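Local coordinates for protein hydrogenase maturation factor (Thermoanaerobacter tengcongensis, PDB 3VTH) that probably transfers the carbamoyl group of carbamoyl phosphate, at the expense of ATP, to the C-terminal cysteine of HypE during [NiFe]-hydrogenase maturation, at residues 637-640 / 646-649; 31-36 / 91-96. All coordinates share one frame; numbering follows the deposited sequence. Where two conformers were deposited one is given.

Interaction 1: 637-640 / 646-649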
ATOM      1  N   TYR A 637     -32.087  11.543  11.421  1.00 35.71           N
ATOM      2  CA  TYR A 637     -32.018  10.092  11.589  1.00 34.50           C
ATOM      3  C   TYR A 637     -32.622   9.698  12.929  1.00 34.83           C
ATOM      4  O   TYR A 637     -32.826  10.531  13.815  1.00 34.61           O
ATOM      5  CB  TYR A 637     -30.577   9.579  11.511  1.00 33.42           C
ATOM      6  CG  TYR A 637     -29.652  10.319  12.439  1.00 34.93           C
ATOM      7  CD1 TYR A 637     -29.436   9.886  13.752  1.00 36.01           C
ATOM      8  CD2 TYR A 637     -29.006  11.469  12.003  1.00 36.76           C
ATOM      9  CE1 TYR A 637     -28.599  10.603  14.602  1.00 38.69           C
ATOM     10  CE2 TYR A 637     -28.173  12.166  12.821  1.00 38.93           C
ATOM     11  CZ  TYR A 637     -27.973  11.738  14.109  1.00 39.94           C
ATOM     12  OH  TYR A 637     -27.131  12.474  14.878  1.00 45.23           O
ATOM     13  N   GLU A 638     -32.877   8.404  13.064  1.00 34.36           N
ATOM     14  CA  GLU A 638     -33.530   7.845  14.227  1.00 35.44           C
ATOM     15  C   GLU A 638     -32.709   6.622  14.610  1.00 34.50           C
ATOM     16  O   GLU A 638     -32.306   5.853  13.735  1.00 32.79           O
ATOM     17  CB  GLU A 638     -34.963   7.464  13.835  1.00 36.20           C
ATOM     18  CG  GLU A 638     -35.707   6.574  14.812  1.00 39.04           C
ATOM     19  CD  GLU A 638     -37.155   6.350  14.406  1.00 42.43           C
ATOM     20  OE1 GLU A 638     -37.995   7.233  14.694  1.00 44.68           O
ATOM     21  OE2 GLU A 638     -37.454   5.291  13.807  1.00 42.23           O
ATOM     22  N   ILE A 639     -32.444   6.457  15.908  1.00 34.89           N
ATOM     23  CA  ILE A 639     -31.741   5.265  16.395  1.00 34.66           C
ATOM     24  C   ILE A 639     -32.729   4.471  17.231  1.00 35.30           C
ATOM     25  O   ILE A 639     -33.301   4.997  18.198  1.00 35.49           O
ATOM     26  CB  ILE A 639     -30.484   5.599  17.247  1.00 34.64           C
ATOM     27  CG1 ILE A 639     -29.513   6.486  16.462  1.00 35.03           C
ATOM     28  CG2 ILE A 639     -29.772   4.314  17.719  1.00 35.02           C
ATOM     29  CD1 ILE A 639     -28.384   7.062  17.318  1.00 37.10           C
ATOM     30  N   LEU A 640     -32.953   3.218  16.841  1.00 34.76           N
ATOM     31  CA  LEU A 640     -33.811   2.329  17.614  1.00 36.31           C
ATOM     32  C   LEU A 640     -32.966   1.302  18.376  1.00 36.82           C
ATOM     33  O   LEU A 640     -32.113   0.615  17.793  1.00 34.83           O
ATOM     34  CB  LEU A 640     -34.849   1.642  16.716  1.00 36.57           C
ATOM     35  CG  LEU A 640     -35.798   2.495  15.863  1.00 37.85           C
ATOM     36  CD1 LEU A 640     -36.800   1.585  15.133  1.00 38.51           C
ATOM     37  CD2 LEU A 640     -36.556   3.541  16.712  1.00 39.07           C
ATOM     38  N   VAL A 646     -29.911   0.319  15.989  1.00 31.50           N
ATOM     39  CA  VAL A 646     -30.094   0.216  14.562  1.00 30.26           C
ATOM     40  C   VAL A 646     -30.637   1.496  13.966  1.00 29.96           C
ATOM     41  O   VAL A 646     -31.543   2.065  14.476  1.00 29.63           O
ATOM     42  CB  VAL A 646     -31.027  -0.926  14.198  1.00 31.59           C
ATOM     43  CG1 VAL A 646     -31.331  -0.949  12.760  1.00 29.51           C
ATOM     44  CG2 VAL A 646     -30.478  -2.232  14.631  1.00 30.44           C
ATOM     45  N   ILE A 647     -30.044   1.899  12.858  1.00 28.37           N
ATOM     46  CA  ILE A 647     -30.486   3.032  12.073  1.00 28.26           C
ATOM     47  C   ILE A 647     -30.973   2.540  10.716  1.00 27.39           C
ATOM     48  O   ILE A 647     -30.298   1.726  10.070  1.00 26.43           O
ATOM     49  CB  ILE A 647     -29.325   4.018  11.889  1.00 27.56           C
ATOM     50  CG1 ILE A 647     -28.937   4.602  13.257  1.00 28.54           C
ATOM     51  CG2 ILE A 647     -29.714   5.133  10.871  1.00 27.46           C
ATOM     52  CD1 ILE A 647     -27.521   5.230  13.304  1.00 30.47           C
ATOM     53  N   ASP A 648     -32.133   3.038  10.300  1.00 27.10           N
ATOM     54  CA  ASP A 648     -32.745   2.667   9.030  1.00 27.38           C
ATOM     55  C   ASP A 648     -32.343   3.651   7.922  1.00 27.77           C
ATOM     56  O   ASP A 648     -32.829   4.786   7.888  1.00 28.20           O
ATOM     57  CB  ASP A 648     -34.280   2.613   9.200  1.00 28.68           C
ATOM     58  CG  ASP A 648     -35.020   2.133   7.940  1.00 29.33           C
ATOM     59  OD1 ASP A 648     -34.390   1.842   6.888  1.00 27.87           O
ATOM     60  OD2 ASP A 648     -36.254   2.031   8.027  1.00 28.94           O
ATOM     61  N   PRO A 649     -31.459   3.213   7.004  1.00 27.23           N
ATOM     62  CA  PRO A 649     -31.002   4.081   5.928  1.00 26.97           C
ATOM     63  C   PRO A 649     -32.108   4.564   4.996  1.00 27.51           C
ATOM     64  O   PRO A 649     -31.959   5.628   4.406  1.00 26.88           O
ATOM     65  CB  PRO A 649     -29.997   3.203   5.174  1.00 26.01           C
ATOM     66  CG  PRO A 649     -30.365   1.838   5.496  1.00 26.88           C
ATOM     67  CD  PRO A 649     -30.852   1.874   6.908  1.00 26.60           C
TER
HETATM   68  O   HOH W   1     -33.669   5.022  11.666  1.00 18.92           O
HETATM   69  O   HOH W   2     -32.851   7.136  10.242  1.00 23.39           O

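Interaction 2: 31-36 / 91-96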
ATOM      1  N   ASN A  31      34.393   2.943   8.150  1.00 29.15           N
ATOM      2  CA  ASN A  31      34.922   4.296   8.143  0.50 30.71           C
ATOM      3  C   ASN A  31      34.932   4.921   9.538  1.00 31.19           C
ATOM      4  O   ASN A  31      35.915   5.555   9.908  1.00 32.42           O
ATOM      5  CB  ASN A  31      34.202   5.164   7.101  0.50 31.18           C
ATOM      6  CG  ASN A  31      34.568   4.780   5.662  0.50 32.27           C
ATOM      7  OD1 ASN A  31      33.692   4.487   4.836  0.50 33.49           O
ATOM      8  ND2 ASN A  31      35.863   4.772   5.359  0.50 33.31           N
ATOM      9  N   ILE A  32      33.882   4.715  10.329  1.00 30.21           N
ATOM     10  CA  ILE A  32      33.901   5.256  11.688  1.00 31.06           C
ATOM     11  C   ILE A  32      34.833   4.442  12.616  1.00 30.74           C
ATOM     12  O   ILE A  32      35.475   5.003  13.512  1.00 30.57           O
ATOM     13  CB  ILE A  32      32.476   5.498  12.275  1.00 31.29           C
ATOM     14  CG1 ILE A  32      31.660   4.208  12.342  1.00 30.29           C
ATOM     15  CG2 ILE A  32      31.711   6.537  11.419  1.00 32.70           C
ATOM     16  CD1 ILE A  32      30.463   4.298  13.291  1.00 30.40           C
ATOM     17  N   ALA A  33      34.978   3.142  12.357  1.00 30.01           N
ATOM     18  CA  ALA A  33      35.956   2.343  13.118  1.00 29.94           C
ATOM     19  C   ALA A  33      37.382   2.870  12.893  1.00 31.69           C
ATOM     20  O   ALA A  33      38.168   2.976  13.840  1.00 31.54           O
ATOM     21  CB  ALA A  33      35.870   0.877  12.750  1.00 29.65           C
ATOM     22  N   GLN A  34      37.710   3.210  11.646  1.00 32.23           N
ATOM     23  CA  GLN A  34      39.024   3.801  11.339  1.00 34.98           C
ATOM     24  C   GLN A  34      39.182   5.171  12.006  1.00 35.59           C
ATOM     25  O   GLN A  34      40.243   5.503  12.536  1.00 36.68           O
ATOM     26  CB  GLN A  34      39.240   3.921   9.827  1.00 35.89           C
ATOM     27  CG  GLN A  34      39.065   2.626   9.065  1.00 38.43           C
ATOM     28  CD  GLN A  34      40.372   1.986   8.653  1.00 45.11           C
ATOM     29  OE1 GLN A  34      41.132   2.554   7.861  1.00 50.16           O
ATOM     30  NE2 GLN A  34      40.624   0.780   9.146  1.00 45.23           N
ATOM     31  N   LYS A  35      38.107   5.948  11.992  1.00 35.27           N
ATOM     32  CA  LYS A  35      38.093   7.294  12.560  1.00 36.98           C
ATOM     33  C   LYS A  35      38.433   7.260  14.045  1.00 37.32           C
ATOM     34  O   LYS A  35      39.162   8.118  14.541  1.00 39.23           O
ATOM     35  CB  LYS A  35      36.708   7.906  12.383  1.00 36.39           C
ATOM     36  CG  LYS A  35      36.616   9.389  12.672  1.00 40.64           C
ATOM     37  CD  LYS A  35      35.162   9.828  12.623  1.00 44.09           C
ATOM     38  CE  LYS A  35      34.982  11.252  13.157  1.00 48.59           C
ATOM     39  NZ  LYS A  35      33.518  11.541  13.265  1.00 50.32           N
ATOM     40  N   TYR A  36      37.893   6.271  14.751  1.00 35.99           N
ATOM     41  CA  TYR A  36      38.118   6.148  16.185  1.00 36.75           C
ATOM     42  C   TYR A  36      39.186   5.108  16.529  1.00 36.26           C
ATOM     43  O   TYR A  36      39.230   4.597  17.645  1.00 36.09           O
ATOM     44  CB  TYR A  36      36.783   5.867  16.899  1.00 36.69           C
ATOM     45  CG  TYR A  36      35.785   6.992  16.726  1.00 37.77           C
ATOM     46  CD1 TYR A  36      36.040   8.260  17.257  1.00 41.64           C
ATOM     47  CD2 TYR A  36      34.595   6.795  16.029  1.00 38.66           C
ATOM     48  CE1 TYR A  36      35.129   9.310  17.093  1.00 43.61           C
ATOM     49  CE2 TYR A  36      33.679   7.840  15.854  1.00 40.03           C
ATOM     50  CZ  TYR A  36      33.959   9.090  16.396  1.00 42.47           C
ATOM     51  OH  TYR A  36      33.065  10.117  16.236  1.00 45.95           O
ATOM     52  N   LYS A  91      44.715  -6.893  14.408  1.00 39.56           N
ATOM     53  CA  LYS A  91      45.757  -5.955  13.996  1.00 40.47           C
ATOM     54  C   LYS A  91      45.203  -4.814  13.141  1.00 39.00           C
ATOM     55  O   LYS A  91      45.868  -3.800  12.927  1.00 38.99           O
ATOM     56  CB  LYS A  91      46.886  -6.681  13.262  1.00 43.23           C
ATOM     57  CG  LYS A  91      47.645  -7.692  14.138  1.00 46.20           C
ATOM     58  CD  LYS A  91      49.149  -7.512  14.035  1.00 52.01           C
ATOM     59  CE  LYS A  91      49.858  -8.132  15.240  1.00 54.37           C
ATOM     60  NZ  LYS A  91      51.326  -7.883  15.225  1.00 57.60           N
ATOM     61  N   ASP A  92      43.983  -4.985  12.650  1.00 36.99           N
ATOM     62  CA  ASP A  92      43.376  -3.975  11.806  1.00 36.07           C
ATOM     63  C   ASP A  92      41.863  -4.049  11.916  1.00 33.27           C
ATOM     64  O   ASP A  92      41.333  -4.861  12.666  1.00 32.02           O
ATOM     65  CB  ASP A  92      43.834  -4.146  10.344  1.00 37.84           C
ATOM     66  CG  ASP A  92      43.595  -5.565   9.799  1.00 41.46           C
ATOM     67  OD1 ASP A  92      44.194  -5.914   8.752  1.00 46.15           O
ATOM     68  OD2 ASP A  92      42.830  -6.343  10.416  1.00 43.43           O
ATOM     69  N   PHE A  93      41.172  -3.199  11.169  1.00 31.89           N
ATOM     70  CA  PHE A  93      39.731  -3.334  11.035  1.00 30.61           C
ATOM     71  C   PHE A  93      39.371  -3.708   9.602  1.00 30.37           C
ATOM     72  O   PHE A  93      39.896  -3.119   8.665  1.00 31.20           O
ATOM     73  CB  PHE A  93      38.990  -2.055  11.443  1.00 29.90           C
ATOM     74  CG  PHE A  93      37.513  -2.266  11.585  1.00 28.31           C
ATOM     75  CD1 PHE A  93      36.678  -2.155  10.492  1.00 28.27           C
ATOM     76  CD2 PHE A  93      36.967  -2.638  12.812  1.00 29.42           C
ATOM     77  CE1 PHE A  93      35.320  -2.391  10.619  1.00 27.10           C
ATOM     78  CE2 PHE A  93      35.597  -2.877  12.940  1.00 26.21           C
ATOM     79  CZ  PHE A  93      34.789  -2.752  11.842  1.00 25.39           C
ATOM     80  N   LYS A  94      38.490  -4.693   9.439  1.00 29.20           N
ATOM     81  CA  LYS A  94      38.143  -5.208   8.112  1.00 29.70           C
ATOM     82  C   LYS A  94      36.653  -5.504   7.986  1.00 28.04           C
ATOM     83  O   LYS A  94      36.013  -5.939   8.953  1.00 27.28           O
ATOM     84  CB  LYS A  94      38.932  -6.490   7.799  1.00 31.19           C
ATOM     85  CG  LYS A  94      40.424  -6.287   7.482  1.00 36.74           C
ATOM     86  CD  LYS A  94      41.103  -7.641   7.229  1.00 43.79           C
ATOM     87  CE  LYS A  94      42.428  -7.491   6.484  1.00 51.69           C
ATOM     88  NZ  LYS A  94      42.220  -7.019   5.067  1.00 55.54           N
ATOM     89  N   ILE A  95      36.098  -5.253   6.799  1.00 27.48           N
ATOM     90  CA  ILE A  95      34.807  -5.824   6.424  1.00 26.51           C
ATOM     91  C   ILE A  95      35.094  -7.252   5.963  1.00 28.03           C
ATOM     92  O   ILE A  95      35.956  -7.457   5.092  1.00 28.49           O
ATOM     93  CB  ILE A  95      34.122  -5.035   5.265  1.00 26.64           C
ATOM     94  CG1 ILE A  95      33.953  -3.555   5.642  1.00 25.69           C
ATOM     95  CG2 ILE A  95      32.770  -5.677   4.893  1.00 23.51           C
ATOM     96  CD1 ILE A  95      33.577  -2.638   4.454  1.00 30.22           C
ATOM     97  N   VAL A  96      34.402  -8.232   6.552  1.00 27.57           N
ATOM     98  CA  VAL A  96      34.630  -9.642   6.198  1.00 29.31           C
ATOM     99  C   VAL A  96      33.405 -10.286   5.544  1.00 29.18           C
ATOM    100  O   VAL A  96      32.353  -9.645   5.441  1.00 27.83           O
ATOM    101  CB  VAL A  96      35.157 -10.501   7.407  1.00 30.68           C
ATOM    102  CG1 VAL A  96      36.437  -9.896   7.970  1.00 31.60           C
ATOM    103  CG2 VAL A  96      34.104 -10.642   8.498  1.00 29.56           C
TER
HETATM  104  O   HOH W   3      42.498  -1.017  10.108  1.00 22.49           O

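Interaction 1: 637-640 / 646-649
Leu640 and Val646 face each other as an antiparallel hydrogen-bonded pair, joined by two backbone hydrogen bonds. Leu640 N gives its hydrogen to Val646 O at 3.0 Å in a nearly straight bond (173°), and Val646 N returns one to Leu640 O at 2.9 Å, more bent at 153°. One residue further from the turn, Ile639 lies across from Ile647, their CA atoms 5.0 Å apart. Beyond that the backbones part and water takes over. One water donates to Glu638 O at 2.6 Å and accepts from Asp648 N at 2.9 Å; a second takes the hydrogen of Glu638 N and reaches Asp648 O only weakly.

The side chains alternate between the two faces. Ile639 and Ile647 share one, where their CG1 atoms meet at 3.8 Å with the two chains at a slant. In Ile647, CG1 stands anti to its own carbonyl carbon (chi1 -65°), which brings this methylene to 3.6 Å from Glu638 O as well as against Ile639. The side chain of Ile647 also touches Phe680 and Leu684 of helix 666-692. Leu640 and Val646 point to the other face, and there Val646 also packs on His535 and Lys537 of strand 530-542.

Where the strand ends, Asp648 becomes an N-cap: its OD1 accepts from the backbone N of Glu650 and also forms a salt bridge with Lys539, so one carboxylate oxygen serves both the helix start and the neighbouring strand. The whole is a beta hairpin, strands 639-641 and 645-647, whose second strand pairs parallel with strand 530-542 in the second subdomain of the Kae1-like carbamoyltransferase domain and leads directly into helix 649-662.

Interaction 2: 31-36 / 91-96
Ala33 sets its methyl group squarely on the Phe93 ring. The CB of Ala33 stands 3.5 Å from the centroid of that ring and 6° off its normal, a CH-pi contact over the middle of the face instead of at its rim. All six ring carbons therefore lie at similar distances from the methyl: Ala33 CB is 3.7 Å from Phe93 CD2 and 3.9 Å from Phe93 CZ. With CG of Phe93 anti to the backbone N (chi1 -168°), the ring is carried from the strand toward the helix.

Gln34, the next residue on the helix, approaches from the solvent side. Its chain bends at chi2, bringing the amide back toward the strand, with the amide plane 59° from the plane of the Phe93 ring. NE2 of Gln34 comes to 4.0 Å from Phe93 CB, a distance of packing only. The polar link is made by a water that accepts a hydrogen from Phe93 N at 2.8 Å and, weakly, one from Gln34 NE2.

Val29 and Phe30 of the same helix and Val42 of strand 39-45 add to the apolar surroundings of Phe93, while Lys94 pairs through its backbone with Gly40 and Val42. The contact thus packs helix 25-35 on edge strand 93-95 of the acylphosphatase-like domain, with the side chain of Phe93 about 8 Å from that of Arg26, a predicted active-site residue.

Dispersion between a methyl and an aromatic face holds the buried part, and so small a residue as alanine permits close approach of helix and strand; at the exposed margin, a shared water satisfies the strand N-H.

Overall arrangement
Interactions 1 and 2 belong to different domains, with centres 70 Å apart on opposite sides of the chain's centre, and neither touches the other. Interaction 2 is a buried contact between elements distant in sequence, and it joins helix 25-35 to strand 93-95 within the acylphosphatase-like domain; interaction 1 is a surface contact between neighbouring strands of one hairpin in the Kae1-like region. Their chemistry follows from this. Direct backbone hydrogen bonds hold the hairpin and its aliphatic contact is secondary, whereas in 31-36 / 91-96 side-chain packing is the main tie. Both use water to bridge polar groups where the segments do not meet directly.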